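Local coordinates for inosine-uridine preferring nucleoside hydrolase family protein (Bacillus anthracis, PDB 2C40) that belongs to the inosine-uridine preferring nucleoside hydrolase family and holds a calcium ion with alpha-D-ribofuranose bound beside it, at residues D13-V27 with Y243-G255. Residues are numbered along the deposited sequence; the frame is centred on the assembly and turned at random.
Sequences DDLVSLFLLLQMDNV and YYLWDVLTAAFVG. With CA (calcium ion), chain C; RIB (alpha-D-ribofuranose), chain D.
D14 and D247 meet at the calcium ion of the nucleoside hydrolase fold, each reaching it from the first turns of its own helix. D14 grips the metal with both carboxylate oxygens, OD2 at 2.4 Å and the longer OD1 at 2.8 Å. D247 uses OD2 for the metal and brings OD1 to 2.6 Å from O3 of alpha-D-ribofuranose. The sugar binds the same ion through O2 and O3. A water, D9 and the carbonyl of T125 also lie in the coordination shell.

D13, a pocket residue beside these ligands, is modelled in two conformers. In the one described here OD1 comes within 2.5 Å of D247 OD2, a doubtful distance. CG stands between backbone N and carbonyl carbon (chi1 65°), which turns the carboxylate toward the start of helix 246-255, where OD2 takes a weak hydrogen bond from D247 N. The carbonyl O of D13 accepts from both S17 N and S17 OG, the latter 2.6 Å away.

Behind the site, helices 13-21 and 246-255 run nearly parallel, 27° apart. V248 is a knob among D13, V16, S17 and L20. Its CG2 meets V16 CG1 and its CG1 meets L20 CD1. One turn on, the methyl of A251 touches L21 CD2. M24 lays its sulfur SD against CA of G255, 3.8 Å away. At the far end, N26 ND2 donates to G255 O at 2.9 Å, and that oxygen lies close to the amide plane of N26.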
loop_
_atom_site.group_PDB
_atom_site.type_symbol
_atom_site.label_atom_id
_atom_site.label_comp_id
_atom_site.label_asym_id
_atom_site.label_seq_id
_atom_site.Cartn_x
_atom_site.Cartn_y
_atom_site.Cartn_z
ATOM N N ASP A 13 -4.829 9.459 -6.240
ATOM C CA ASP A 13 -4.972 10.182 -7.521
ATOM C C ASP A 13 -4.922 11.717 -7.370
ATOM O O ASP A 13 -4.610 12.410 -8.334
ATOM C CB ASP A 13 -6.162 9.669 -8.383
ATOM C CG ASP A 13 -7.505 9.895 -7.750
ATOM O OD1 ASP A 13 -7.530 10.536 -6.673
ATOM O OD2 ASP A 13 -8.533 9.434 -8.339
ATOM N N ASP A 14 -5.194 12.224 -6.162
ATOM C CA ASP A 14 -4.956 13.629 -5.816
ATOM C C ASP A 14 -3.474 13.941 -5.853
ATOM O O ASP A 14 -3.046 14.966 -6.350
ATOM C CB ASP A 14 -5.457 13.941 -4.394
ATOM C CG ASP A 14 -6.970 13.847 -4.263
ATOM O OD1 ASP A 14 -7.675 14.836 -4.582
ATOM O OD2 ASP A 14 -7.475 12.776 -3.856
ATOM N N LEU A 15 -2.696 13.058 -5.264
ATOM C CA LEU A 15 -1.259 13.261 -5.153
ATOM C C LEU A 15 -0.560 13.047 -6.496
ATOM O O LEU A 15 0.426 13.738 -6.836
ATOM C CB LEU A 15 -0.671 12.311 -4.114
ATOM C CG LEU A 15 -0.414 12.655 -2.648
ATOM C CD1 LEU A 15 -1.020 13.940 -2.031
ATOM C CD2 LEU A 15 -0.698 11.401 -1.766
ATOM N N VAL A 16 -1.042 12.081 -7.241
ATOM C CA VAL A 16 -0.569 11.892 -8.604
ATOM C C VAL A 16 -0.905 13.119 -9.471
ATOM O O VAL A 16 -0.139 13.498 -10.367
ATOM C CB VAL A 16 -1.132 10.597 -9.201
ATOM C CG1 VAL A 16 -0.960 10.604 -10.689
ATOM C CG2 VAL A 16 -0.442 9.381 -8.545
ATOM N N SER A 17 -2.058 13.732 -9.192
ATOM C CA SER A 17 -2.523 14.887 -9.947
ATOM C C SER A 17 -1.593 16.054 -9.668
ATOM O O SER A 17 -1.191 16.742 -10.580
ATOM C CB SER A 17 -3.957 15.282 -9.541
ATOM O OG SER A 17 -4.969 14.402 -10.017
ATOM N N LEU A 18 -1.249 16.276 -8.396
ATOM C CA LEU A 18 -0.282 17.290 -8.048
ATOM C C LEU A 18 1.017 17.121 -8.824
ATOM O O LEU A 18 1.513 18.057 -9.464
ATOM C CB LEU A 18 0.000 17.260 -6.549
ATOM C CG LEU A 18 1.043 18.254 -6.056
ATOM C CD1 LEU A 18 0.578 19.662 -6.252
ATOM C CD2 LEU A 18 1.359 17.990 -4.598
ATOM N N PHE A 19 1.561 15.909 -8.795
ATOM C CA PHE A 19 2.797 15.615 -9.520
ATOM C C PHE A 19 2.665 15.919 -11.012
ATOM O O PHE A 19 3.561 16.521 -11.594
ATOM C CB PHE A 19 3.271 14.189 -9.237
ATOM C CG PHE A 19 4.190 13.655 -10.249
ATOM C CD1 PHE A 19 5.505 14.061 -10.284
ATOM C CD2 PHE A 19 3.744 12.714 -11.200
ATOM C CE1 PHE A 19 6.385 13.529 -11.241
ATOM C CE2 PHE A 19 4.604 12.201 -12.140
ATOM C CZ PHE A 19 5.929 12.618 -12.171
ATOM N N LEU A 20 1.547 15.555 -11.634
ATOM C CA LEU A 20 1.395 15.826 -13.069
ATOM C C LEU A 20 1.124 17.311 -13.373
ATOM O O LEU A 20 1.642 17.816 -14.349
ATOM C CB LEU A 20 0.290 14.975 -13.647
ATOM C CG LEU A 20 0.471 13.459 -13.559
ATOM C CD1 LEU A 20 -0.816 12.818 -13.844
ATOM C CD2 LEU A 20 1.514 12.977 -14.520
ATOM N N LEU A 21 0.335 18.018 -12.556
ATOM C CA LEU A 21 0.097 19.455 -12.774
ATOM C C LEU A 21 1.432 20.189 -12.891
ATOM O O LEU A 21 1.619 21.135 -13.685
ATOM C CB LEU A 21 -0.715 20.092 -11.609
ATOM C CG LEU A 21 -2.194 19.686 -11.514
ATOM C CD1 LEU A 21 -2.688 19.797 -10.107
ATOM C CD2 LEU A 21 -3.099 20.495 -12.513
ATOM N N LEU A 22 2.362 19.724 -12.074
ATOM C CA LEU A 22 3.647 20.346 -11.933
ATOM C C LEU A 22 4.548 20.193 -13.203
ATOM O O LEU A 22 5.505 20.925 -13.381
ATOM C CB LEU A 22 4.328 19.795 -10.658
ATOM C CG LEU A 22 3.768 20.242 -9.301
ATOM C CD1 LEU A 22 4.351 19.409 -8.204
ATOM C CD2 LEU A 22 4.047 21.739 -9.048
ATOM N N GLN A 23 4.209 19.243 -14.077
ATOM C CA GLN A 23 4.931 19.012 -15.326
ATOM C C GLN A 23 4.265 19.741 -16.503
ATOM O O GLN A 23 4.859 19.883 -17.580
ATOM C CB GLN A 23 4.987 17.516 -15.611
ATOM C CG GLN A 23 5.469 16.622 -14.460
ATOM C CD GLN A 23 6.547 17.267 -13.624
ATOM O OE1 GLN A 23 7.624 17.616 -14.120
ATOM N NE2 GLN A 23 6.255 17.456 -12.351
ATOM N N MET A 24 3.047 20.238 -16.303
ATOM C CA MET A 24 2.343 20.987 -17.354
ATOM C C MET A 24 2.961 22.381 -17.573
ATOM O O MET A 24 2.965 23.233 -16.668
ATOM C CB MET A 24 0.862 21.124 -16.990
ATOM C CG MET A 24 0.158 19.781 -16.868
ATOM S SD MET A 24 -1.571 19.810 -16.382
ATOM C CE MET A 24 -1.675 21.232 -15.399
ATOM N N ASP A 25 3.481 22.592 -18.777
ATOM C CA ASP A 25 4.077 23.862 -19.183
ATOM C C ASP A 25 3.091 25.025 -19.258
ATOM O O ASP A 25 3.519 26.182 -19.246
ATOM C CB ASP A 25 4.669 23.722 -20.599
ATOM C CG ASP A 25 5.864 22.811 -20.652
ATOM O OD1 ASP A 25 6.488 22.592 -19.581
ATOM O OD2 ASP A 25 6.171 22.317 -21.775
ATOM N N ASN A 26 1.807 24.692 -19.420
ATOM C CA ASN A 26 0.737 25.694 -19.634
ATOM C C ASN A 26 -0.053 25.971 -18.344
ATOM O O ASN A 26 -1.092 26.610 -18.386
ATOM C CB ASN A 26 -0.209 25.309 -20.783
ATOM C CG ASN A 26 -1.075 24.103 -20.455
ATOM O OD1 ASN A 26 -0.667 23.240 -19.680
ATOM N ND2 ASN A 26 -2.264 24.031 -21.055
ATOM N N VAL A 27 0.458 25.481 -17.218
ATOM C CA VAL A 27 -0.148 25.676 -15.900
ATOM C C VAL A 27 0.850 26.228 -14.884
ATOM O O VAL A 27 2.001 25.770 -14.766
ATOM C CB VAL A 27 -0.804 24.346 -15.360
ATOM C CG1 VAL A 27 -1.095 24.361 -13.816
ATOM C CG2 VAL A 27 -2.071 24.060 -16.128
ATOM N N TYR A 243 -10.243 0.289 -12.386
ATOM C CA TYR A 243 -10.139 1.502 -11.560
ATOM C C TYR A 243 -10.078 2.751 -12.452
ATOM O O TYR A 243 -9.447 2.772 -13.481
ATOM C CB TYR A 243 -8.883 1.343 -10.685
ATOM C CG TYR A 243 -8.407 2.507 -9.874
ATOM C CD1 TYR A 243 -7.800 3.625 -10.482
ATOM C CD2 TYR A 243 -8.458 2.458 -8.485
ATOM C CE1 TYR A 243 -7.325 4.688 -9.727
ATOM C CE2 TYR A 243 -7.998 3.532 -7.704
ATOM C CZ TYR A 243 -7.421 4.625 -8.318
ATOM O OH TYR A 243 -6.933 5.639 -7.520
ATOM N N TYR A 244 -10.726 3.807 -12.006
ATOM C CA TYR A 244 -10.872 4.990 -12.803
ATOM C C TYR A 244 -10.144 6.143 -12.103
ATOM O O TYR A 244 -10.244 6.310 -10.909
ATOM C CB TYR A 244 -12.350 5.291 -13.008
ATOM C CG TYR A 244 -13.123 4.202 -13.732
ATOM C CD1 TYR A 244 -13.717 3.145 -13.017
ATOM C CD2 TYR A 244 -13.226 4.198 -15.124
ATOM C CE1 TYR A 244 -14.399 2.151 -13.664
ATOM C CE2 TYR A 244 -13.905 3.214 -15.788
ATOM C CZ TYR A 244 -14.492 2.193 -15.059
ATOM O OH TYR A 244 -15.192 1.213 -15.702
ATOM N N LEU A 245 -9.437 6.933 -12.894
ATOM C CA LEU A 245 -8.531 7.992 -12.465
ATOM C C LEU A 245 -9.292 9.314 -12.484
ATOM O O LEU A 245 -9.021 10.192 -13.286
ATOM C CB LEU A 245 -7.352 8.071 -13.438
ATOM C CG LEU A 245 -6.621 6.744 -13.632
ATOM C CD1 LEU A 245 -6.014 6.633 -14.970
ATOM C CD2 LEU A 245 -5.594 6.654 -12.573
ATOM N N TRP A 246 -10.278 9.421 -11.616
ATOM C CA TRP A 246 -11.191 10.550 -11.642
ATOM C C TRP A 246 -10.537 11.884 -11.447
ATOM O O TRP A 246 -10.794 12.802 -12.198
ATOM C CB TRP A 246 -12.213 10.409 -10.551
ATOM C CG TRP A 246 -13.169 9.387 -10.842
ATOM C CD1 TRP A 246 -14.173 9.458 -11.736
ATOM C CD2 TRP A 246 -13.242 8.114 -10.229
ATOM N NE1 TRP A 246 -14.872 8.278 -11.742
ATOM C CE2 TRP A 246 -14.329 7.436 -10.817
ATOM C CE3 TRP A 246 -12.467 7.460 -9.275
ATOM C CZ2 TRP A 246 -14.702 6.134 -10.453
ATOM C CZ3 TRP A 246 -12.831 6.159 -8.916
ATOM C CH2 TRP A 246 -13.942 5.516 -9.507
ATOM N N ASP A 247 -9.689 11.972 -10.438
ATOM C CA ASP A 247 -8.994 13.214 -10.125
ATOM C C ASP A 247 -7.926 13.596 -11.179
ATOM O O ASP A 247 -7.776 14.769 -11.522
ATOM C CB ASP A 247 -8.383 13.111 -8.740
ATOM C CG ASP A 247 -9.431 12.832 -7.670
ATOM O OD1 ASP A 247 -10.655 13.013 -7.948
ATOM O OD2 ASP A 247 -9.035 12.498 -6.536
ATOM N N VAL A 248 -7.220 12.584 -11.692
ATOM C CA VAL A 248 -6.167 12.773 -12.662
ATOM C C VAL A 248 -6.795 13.316 -13.958
ATOM O O VAL A 248 -6.196 14.165 -14.611
ATOM C CB VAL A 248 -5.361 11.470 -12.915
ATOM C CG1 VAL A 248 -4.381 11.649 -14.022
ATOM C CG2 VAL A 248 -4.582 11.059 -11.669
ATOM N N LEU A 249 -7.977 12.820 -14.305
ATOM C CA LEU A 249 -8.683 13.245 -15.475
ATOM C C LEU A 249 -9.175 14.684 -15.314
ATOM O O LEU A 249 -9.183 15.453 -16.268
ATOM C CB LEU A 249 -9.873 12.356 -15.725
ATOM C CG LEU A 249 -10.738 12.545 -16.974
ATOM C CD1 LEU A 249 -11.978 13.281 -16.621
ATOM C CD2 LEU A 249 -10.007 13.192 -18.173
ATOM N N THR A 250 -9.640 15.007 -14.113
ATOM C CA THR A 250 -10.045 16.367 -13.752
ATOM C C THR A 250 -8.898 17.345 -13.954
ATOM O O THR A 250 -9.089 18.395 -14.580
ATOM C CB THR A 250 -10.539 16.433 -12.284
ATOM O OG1 THR A 250 -11.577 15.452 -12.072
ATOM C CG2 THR A 250 -11.076 17.791 -11.946
ATOM N N ALA A 251 -7.724 16.975 -13.451
ATOM C CA ALA A 251 -6.499 17.782 -13.559
ATOM C C ALA A 251 -5.997 17.877 -14.994
ATOM O O ALA A 251 -5.516 18.931 -15.410
ATOM C CB ALA A 251 -5.422 17.199 -12.669
ATOM N N ALA A 252 -6.145 16.786 -15.764
ATOM C CA ALA A 252 -5.724 16.759 -17.157
ATOM C C ALA A 252 -6.643 17.622 -18.050
ATOM O O ALA A 252 -6.199 18.196 -19.042
ATOM C CB ALA A 252 -5.693 15.359 -17.660
ATOM N N PHE A 253 -7.917 17.691 -17.688
ATOM C CA PHE A 253 -8.900 18.510 -18.388
ATOM C C PHE A 253 -8.565 20.015 -18.230
ATOM O O PHE A 253 -8.813 20.809 -19.128
ATOM C CB PHE A 253 -10.315 18.259 -17.848
ATOM C CG PHE A 253 -11.385 19.021 -18.566
ATOM C CD1 PHE A 253 -11.788 18.649 -19.824
ATOM C CD2 PHE A 253 -11.986 20.137 -17.992
ATOM C CE1 PHE A 253 -12.783 19.375 -20.493
ATOM C CE2 PHE A 253 -12.949 20.851 -18.675
ATOM C CZ PHE A 253 -13.358 20.454 -19.901
ATOM N N VAL A 254 -8.043 20.385 -17.068
ATOM C CA VAL A 254 -7.548 21.733 -16.845
ATOM C C VAL A 254 -6.339 22.019 -17.773
ATOM O O VAL A 254 -6.265 23.075 -18.399
ATOM C CB VAL A 254 -7.165 21.958 -15.347
ATOM C CG1 VAL A 254 -6.433 23.286 -15.166
ATOM C CG2 VAL A 254 -8.411 21.890 -14.473
ATOM N N GLY A 255 -5.414 21.070 -17.858
ATOM C CA GLY A 255 -4.252 21.218 -18.721
ATOM C C GLY A 255 -4.534 21.062 -20.206
ATOM O O GLY A 255 -3.839 21.645 -21.020
HETATM CA CA CA C . -9.832 13.039 -4.266
HETATM O O5 RIB D . -15.776 9.865 -5.402
HETATM C C5 RIB D . -14.470 9.808 -6.042
HETATM C C4 RIB D . -13.459 10.477 -5.108
HETATM O O4 RIB D . -13.366 9.643 -3.934
HETATM C C3 RIB D . -12.030 10.735 -5.627
HETATM O O3 RIB D . -11.852 12.179 -5.799
HETATM C C2 RIB D . -11.049 9.999 -4.609
HETATM O O2 RIB D . -9.825 10.635 -4.014
HETATM C C1 RIB D . -11.994 9.505 -3.484
HETATM O O HOH W 1 -11.847 12.618 -2.898
#